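Local atomic coordinates of putative activator of HSP90 (Plasmodium falciparum, PDB entry 3N72), a protein that probably binds the Hsp90 chaperone and stimulates its ATPase activity, as other AHA1-family co-chaperones do, here represented by its N-terminal Aha1 domain. Residues B[93-98]-B[110-115]; B[68-73]-B[97-102]. All blocks are in the same frame, centred on the assembly; numbering follows the deposited sequence.

Interaction 1. Residues B[93-98]-B[110-115]; sequences SVEIPD and AINIER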
loop_
_atom_site.group_PDB
_atom_site.type_symbol
_atom_site.label_atom_id
_atom_site.label_comp_id
_atom_site.label_asym_id
_atom_site.label_seq_id
_atom_site.Cartn_x
_atom_site.Cartn_y
_atom_site.Cartn_z
ATOM N N SER B 93 -22.348 -4.859 33.239
ATOM C CA SER B 93 -22.248 -4.569 31.800
ATOM C C SER B 93 -22.245 -3.071 31.546
ATOM O O SER B 93 -22.755 -2.292 32.354
ATOM C CB SER B 93 -23.410 -5.215 31.027
ATOM O OG SER B 93 -24.653 -4.628 31.423
ATOM N N VAL B 94 -21.667 -2.694 30.407
ATOM C CA VAL B 94 -21.663 -1.327 29.913
ATOM C C VAL B 94 -22.043 -1.389 28.445
ATOM O O VAL B 94 -21.509 -2.213 27.685
ATOM C CB VAL B 94 -20.265 -0.654 29.977
ATOM C CG1 VAL B 94 -20.397 0.827 29.660
ATOM C CG2 VAL B 94 -19.585 -0.852 31.327
ATOM N N GLU B 95 -22.961 -0.513 28.049
ATOM C CA GLU B 95 -23.394 -0.443 26.666
ATOM C C GLU B 95 -23.356 0.987 26.183
ATOM O O GLU B 95 -23.971 1.879 26.788
ATOM C CB GLU B 95 -24.808 -0.992 26.519
ATOM C CG GLU B 95 -25.339 -0.878 25.107
ATOM C CD GLU B 95 -26.869 -0.823 25.028
ATOM O OE1 GLU B 95 -27.529 -0.051 25.795
ATOM O OE2 GLU B 95 -27.401 -1.523 24.147
ATOM N N ILE B 96 -22.666 1.199 25.067
ATOM C CA ILE B 96 -22.676 2.497 24.417
ATOM C C ILE B 96 -23.383 2.255 23.093
ATOM O O ILE B 96 -22.799 1.688 22.160
ATOM C CB ILE B 96 -21.270 3.033 24.199
ATOM C CG1 ILE B 96 -20.503 3.048 25.546
ATOM C CG2 ILE B 96 -21.326 4.380 23.469
ATOM C CD1 ILE B 96 -19.057 3.558 25.459
ATOM N N PRO B 97 -24.664 2.622 23.029
ATOM C CA PRO B 97 -25.413 2.131 21.875
ATOM C C PRO B 97 -25.149 2.929 20.594
ATOM O O PRO B 97 -25.438 2.442 19.491
ATOM C CB PRO B 97 -26.865 2.271 22.332
ATOM C CG PRO B 97 -26.839 3.245 23.420
ATOM C CD PRO B 97 -25.548 3.098 24.105
ATOM N N ASP B 98 -24.571 4.110 20.732
ATOM C CA ASP B 98 -24.433 5.010 19.597
ATOM C C ASP B 98 -23.165 5.844 19.633
ATOM O O ASP B 98 -23.203 7.047 19.876
ATOM C CB ASP B 98 -25.658 5.923 19.506
ATOM C CG ASP B 98 -25.643 6.788 18.264
ATOM O OD1 ASP B 98 -25.146 6.314 17.206
ATOM O OD2 ASP B 98 -26.107 7.946 18.353
ATOM N N ALA B 110 -24.951 8.312 25.016
ATOM C CA ALA B 110 -25.314 7.537 26.220
ATOM C C ALA B 110 -24.293 6.455 26.549
ATOM O O ALA B 110 -23.772 5.785 25.659
ATOM C CB ALA B 110 -26.692 6.883 26.047
ATOM N N ILE B 111 -24.049 6.273 27.842
ATOM C CA ILE B 111 -23.285 5.133 28.348
ATOM C C ILE B 111 -24.185 4.503 29.415
ATOM O O ILE B 111 -24.483 5.134 30.426
ATOM C CB ILE B 111 -21.910 5.553 28.936
ATOM C CG1 ILE B 111 -21.060 6.259 27.879
ATOM C CG2 ILE B 111 -21.125 4.342 29.451
ATOM C CD1 ILE B 111 -19.909 7.029 28.461
ATOM N N ASN B 112 -24.676 3.298 29.142
ATOM C CA ASN B 112 -25.596 2.626 30.046
ATOM C C ASN B 112 -24.844 1.564 30.816
ATOM O O ASN B 112 -24.319 0.627 30.217
ATOM C CB ASN B 112 -26.755 2.021 29.267
ATOM C CG ASN B 112 -27.515 3.074 28.462
ATOM O OD1 ASN B 112 -27.815 4.164 28.978
ATOM N ND2 ASN B 112 -27.788 2.775 27.190
ATOM N N ILE B 113 -24.803 1.720 32.142
ATOM C CA ILE B 113 -24.062 0.802 33.019
ATOM C C ILE B 113 -25.041 0.067 33.909
ATOM O O ILE B 113 -25.911 0.688 34.548
ATOM C CB ILE B 113 -22.985 1.523 33.867
ATOM C CG1 ILE B 113 -21.960 2.198 32.938
ATOM C CG2 ILE B 113 -22.261 0.523 34.790
ATOM C CD1 ILE B 113 -21.084 3.212 33.635
ATOM N N GLU B 114 -24.897 -1.256 33.916
ATOM C CA GLU B 114 -25.733 -2.132 34.752
ATOM C C GLU B 114 -24.912 -2.902 35.761
ATOM O O GLU B 114 -23.719 -3.142 35.549
ATOM C CB GLU B 114 -26.470 -3.143 33.891
ATOM C CG GLU B 114 -27.348 -2.515 32.784
ATOM C CD GLU B 114 -28.818 -2.480 33.141
ATOM O OE1 GLU B 114 -29.147 -2.167 34.313
ATOM O OE2 GLU B 114 -29.645 -2.780 32.243
ATOM N N ARG B 115 -25.565 -3.311 36.842
ATOM C CA ARG B 115 -24.925 -4.127 37.868
ATOM C C ARG B 115 -25.388 -5.572 37.721
ATOM O O ARG B 115 -26.554 -5.821 37.411
ATOM C CB ARG B 115 -25.261 -3.562 39.243
ATOM C CG ARG B 115 -24.958 -2.068 39.338
ATOM C CD ARG B 115 -25.404 -1.468 40.655
ATOM N NE ARG B 115 -26.843 -1.577 40.855
ATOM C CZ ARG B 115 -27.703 -0.573 40.721
ATOM N NH1 ARG B 115 -27.280 0.633 40.374
ATOM N NH2 ARG B 115 -28.997 -0.781 40.927
HETATM O O HOH W 1 -25.333 -2.319 30.038
HETATM O O HOH W 2 -24.415 5.836 22.923
#

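Interaction 2. Residues B[68-73]-B[97-102]; sequences NSFEYI and PDFSTF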
loop_
_atom_site.group_PDB
_atom_site.type_symbol
_atom_site.label_atom_id
_atom_site.label_comp_id
_atom_site.label_asym_id
_atom_site.label_seq_id
_atom_site.Cartn_x
_atom_site.Cartn_y
_atom_site.Cartn_z
ATOM N N ASN B 68 -15.102 11.661 7.043
ATOM C CA ASN B 68 -15.246 10.377 7.740
ATOM C C ASN B 68 -16.688 10.046 8.116
ATOM O O ASN B 68 -17.516 10.948 8.295
ATOM C CB ASN B 68 -14.335 10.307 8.987
ATOM C CG ASN B 68 -15.000 10.892 10.227
ATOM O OD1 ASN B 68 -15.772 10.219 10.921
ATOM N ND2 ASN B 68 -14.716 12.145 10.506
ATOM N N SER B 69 -16.989 8.750 8.227
ATOM C CA SER B 69 -18.262 8.308 8.779
ATOM C C SER B 69 -17.990 7.058 9.626
ATOM O O SER B 69 -17.427 6.067 9.123
ATOM C CB SER B 69 -19.220 7.973 7.632
ATOM O OG SER B 69 -20.453 7.501 8.128
ATOM N N PHE B 70 -18.347 7.110 10.909
ATOM C CA PHE B 70 -18.305 5.909 11.718
ATOM C C PHE B 70 -19.514 5.839 12.644
ATOM O O PHE B 70 -20.127 6.859 12.986
ATOM C CB PHE B 70 -16.983 5.797 12.529
ATOM C CG PHE B 70 -16.836 6.831 13.614
ATOM C CD1 PHE B 70 -17.296 6.574 14.930
ATOM C CD2 PHE B 70 -16.235 8.064 13.340
ATOM C CE1 PHE B 70 -17.158 7.543 15.947
ATOM C CE2 PHE B 70 -16.100 9.029 14.342
ATOM C CZ PHE B 70 -16.567 8.772 15.641
ATOM N N GLU B 71 -19.871 4.622 13.033
ATOM C CA GLU B 71 -20.906 4.402 14.041
ATOM C C GLU B 71 -20.665 3.031 14.667
ATOM O O GLU B 71 -20.443 2.050 13.949
ATOM C CB GLU B 71 -22.302 4.470 13.416
ATOM C CG GLU B 71 -22.601 3.323 12.463
ATOM C CD GLU B 71 -23.869 3.538 11.644
ATOM O OE1 GLU B 71 -24.952 3.691 12.256
ATOM O OE2 GLU B 71 -23.778 3.547 10.389
ATOM N N TYR B 72 -20.685 2.984 15.997
ATOM C CA TYR B 72 -20.454 1.731 16.765
ATOM C C TYR B 72 -21.437 1.560 17.901
ATOM O O TYR B 72 -21.862 2.538 18.547
ATOM C CB TYR B 72 -18.994 1.601 17.305
ATOM C CG TYR B 72 -18.072 1.247 16.208
ATOM C CD1 TYR B 72 -17.429 2.262 15.454
ATOM C CD2 TYR B 72 -17.937 -0.071 15.806
ATOM C CE1 TYR B 72 -16.639 1.938 14.367
ATOM C CE2 TYR B 72 -17.172 -0.403 14.695
ATOM C CZ TYR B 72 -16.525 0.621 13.990
ATOM O OH TYR B 72 -15.769 0.276 12.917
ATOM N N ILE B 73 -21.808 0.298 18.120
ATOM C CA ILE B 73 -22.359 -0.175 19.371
ATOM C C ILE B 73 -21.180 -0.825 20.096
ATOM O O ILE B 73 -20.486 -1.680 19.520
ATOM C CB ILE B 73 -23.468 -1.227 19.129
ATOM C CG1 ILE B 73 -24.640 -0.603 18.355
ATOM C CG2 ILE B 73 -23.923 -1.847 20.464
ATOM C CD1 ILE B 73 -25.264 -1.531 17.351
ATOM N N PRO B 97 -24.664 2.622 23.029
ATOM C CA PRO B 97 -25.413 2.131 21.875
ATOM C C PRO B 97 -25.149 2.929 20.594
ATOM O O PRO B 97 -25.438 2.442 19.491
ATOM C CB PRO B 97 -26.865 2.271 22.332
ATOM C CG PRO B 97 -26.839 3.245 23.420
ATOM C CD PRO B 97 -25.548 3.098 24.105
ATOM N N ASP B 98 -24.571 4.110 20.732
ATOM C CA ASP B 98 -24.433 5.010 19.597
ATOM C C ASP B 98 -23.165 5.844 19.633
ATOM O O ASP B 98 -23.203 7.047 19.876
ATOM C CB ASP B 98 -25.658 5.923 19.506
ATOM C CG ASP B 98 -25.643 6.788 18.264
ATOM O OD1 ASP B 98 -25.146 6.314 17.206
ATOM O OD2 ASP B 98 -26.107 7.946 18.353
ATOM N N PHE B 99 -22.031 5.219 19.377
ATOM C CA PHE B 99 -20.772 5.965 19.343
ATOM C C PHE B 99 -20.494 6.277 17.867
ATOM O O PHE B 99 -20.124 5.397 17.118
ATOM C CB PHE B 99 -19.659 5.111 19.995
ATOM C CG PHE B 99 -18.323 5.786 20.035
ATOM C CD1 PHE B 99 -18.049 6.772 20.969
ATOM C CD2 PHE B 99 -17.353 5.450 19.105
ATOM C CE1 PHE B 99 -16.778 7.400 20.980
ATOM C CE2 PHE B 99 -16.138 6.059 19.096
ATOM C CZ PHE B 99 -15.832 7.041 20.021
ATOM N N SER B 100 -20.658 7.527 17.453
ATOM C CA SER B 100 -20.698 7.836 16.035
ATOM C C SER B 100 -20.038 9.170 15.705
ATOM O O SER B 100 -19.747 9.986 16.598
ATOM C CB SER B 100 -22.155 7.850 15.570
ATOM O OG SER B 100 -22.821 9.021 16.039
ATOM N N THR B 101 -19.828 9.421 14.411
ATOM C CA THR B 101 -19.369 10.761 14.007
ATOM C C THR B 101 -20.207 11.880 14.675
ATOM O O THR B 101 -19.659 12.862 15.199
ATOM C CB THR B 101 -19.375 10.921 12.469
ATOM O OG1 THR B 101 -18.689 9.818 11.884
ATOM C CG2 THR B 101 -18.645 12.226 12.039
ATOM N N PHE B 102 -21.528 11.723 14.658
ATOM C CA PHE B 102 -22.466 12.745 15.158
ATOM C C PHE B 102 -22.395 12.870 16.689
ATOM O O PHE B 102 -22.289 13.984 17.230
ATOM C CB PHE B 102 -23.920 12.415 14.732
ATOM C CG PHE B 102 -24.064 11.871 13.311
ATOM C CD1 PHE B 102 -23.322 12.402 12.250
ATOM C CD2 PHE B 102 -24.984 10.843 13.041
ATOM C CE1 PHE B 102 -23.467 11.892 10.934
ATOM C CE2 PHE B 102 -25.150 10.331 11.750
ATOM C CZ PHE B 102 -24.386 10.857 10.685
#

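Interaction 1. Residues B[93-98]-B[110-115]
The side-chain amide of Asn112 and the carboxylate of Glu95 stand side by side on one face of the strand pair, their planes turned 57° apart. Asn112 ND2 donates to Glu95 OE1 over 3.2 Å, the oxygen lying close to the amide plane. On the carboxylate the approach is to the anti side, 22° out of plane. Glu95 reaches the amide because CG is anti to the backbone N (chi1 177°) and the chain stays extended beyond it. The Pro97 side chain crosses that of Asn112 at about a right angle, Pro97 CD lying off the amide plane, 3.8 Å from Asn112 ND2. Beneath these groups the backbones of Glu95 and Asn112 form an antiparallel hydrogen-bonded pair, with Glu95 N to Asn112 O and Asn112 N to Glu95 O both 2.8 Å. Strand 112-115 is thereby added to strand 87-100 in the curved antiparallel sheet of the Aha1 N-terminal domain, while strand 65-82 pairs with 87-100 through backbone bonds of Val94 and Ile96. Val94 and Ile113, a non-hydrogen-bonded pair, project from the other face, where helix 120-142 packs on Ile96, Ile111 and Ile113. There Val94 lies alongside both isoleucines of 110-115, its CG1 3.6 Å from Ile111 CG2 and slightly farther from Ile113 CG1. Ile96 runs alongside Ile111, their CG1 atoms 4.0 Å apart. Back on the Glu95 face, a water joins Ser93 OG to the backbone oxygen of Asn112, giving that oxygen a second donor besides Glu95 N. A second water bridges the chain where the strands part, accepting from Asp98 N and donating to Ala110 O, both at 2.8 Å.

Interaction 2. Residues B[68-73]-B[97-102]
Phe70 lays one face of its ring against the backbone where strand 87-100 passes into helix 101-105, with Thr101 N 3.5 Å above the ring plane and over its centre. Thr101 N is hydrogen-bonded to Phe70 O at 2.9 Å, so the ring covers a peptide nitrogen whose hydrogen is already used. With CG between the backbone N and the carbonyl carbon (chi1 68°), the ring is carried across to this peptide. Its neighbour Phe99 meets it obliquely, the planes at 43° and Phe70 CE1 3.6 Å from Phe99 CE2; Phe145 and Leu104 also pack on both rings. Thr101 and Asn68 approach from opposite directions. The threonine hydroxyl is gripped twice, accepting from Phe70 N (Thr101 OG1 to Phe70 N, 2.9 Å) and donating to the amide oxygen (Thr101 OG1 to Asn68 OD1, 3.1 Å), while Asn68 ND2 is taken by Gln146 of helix 145-161. This contact lies at the open end of the beta hairpin of strands 65-82 and 87-100, away from its turn. Tyr72 and Phe99 are its antiparallel hydrogen-bonded pair, joined by Tyr72 N to Phe99 O at 2.7 Å and Phe99 N to Tyr72 O at 2.8 Å. Glu71 and Ser100 follow as a non-hydrogen-bonded pair, and Ser100 then serves as N-cap of helix 101-105. Tyr72 leads away from 97-102 toward helix 23-35, its hydroxyl hydrogen-bonded to the side-chain oxygen of Asn23.

Both interactions use strand 87-100, and they share Pro97, at which the strand bends sharply, and Asp98. Before this bend, residues 93-96 lie between strands 112-115 and 65-82; after it, residues 98-100 continue along 65-82 and run into helix 101-105. The centres of the two contacts are about 15 Å apart. Helix 101-105 and the following loop lead from interaction 2 back to interaction 1. A thiocyanate ion, probably from the crystallisation liquor, sits about 4 Å from the side chain of Ser93 in interaction 1.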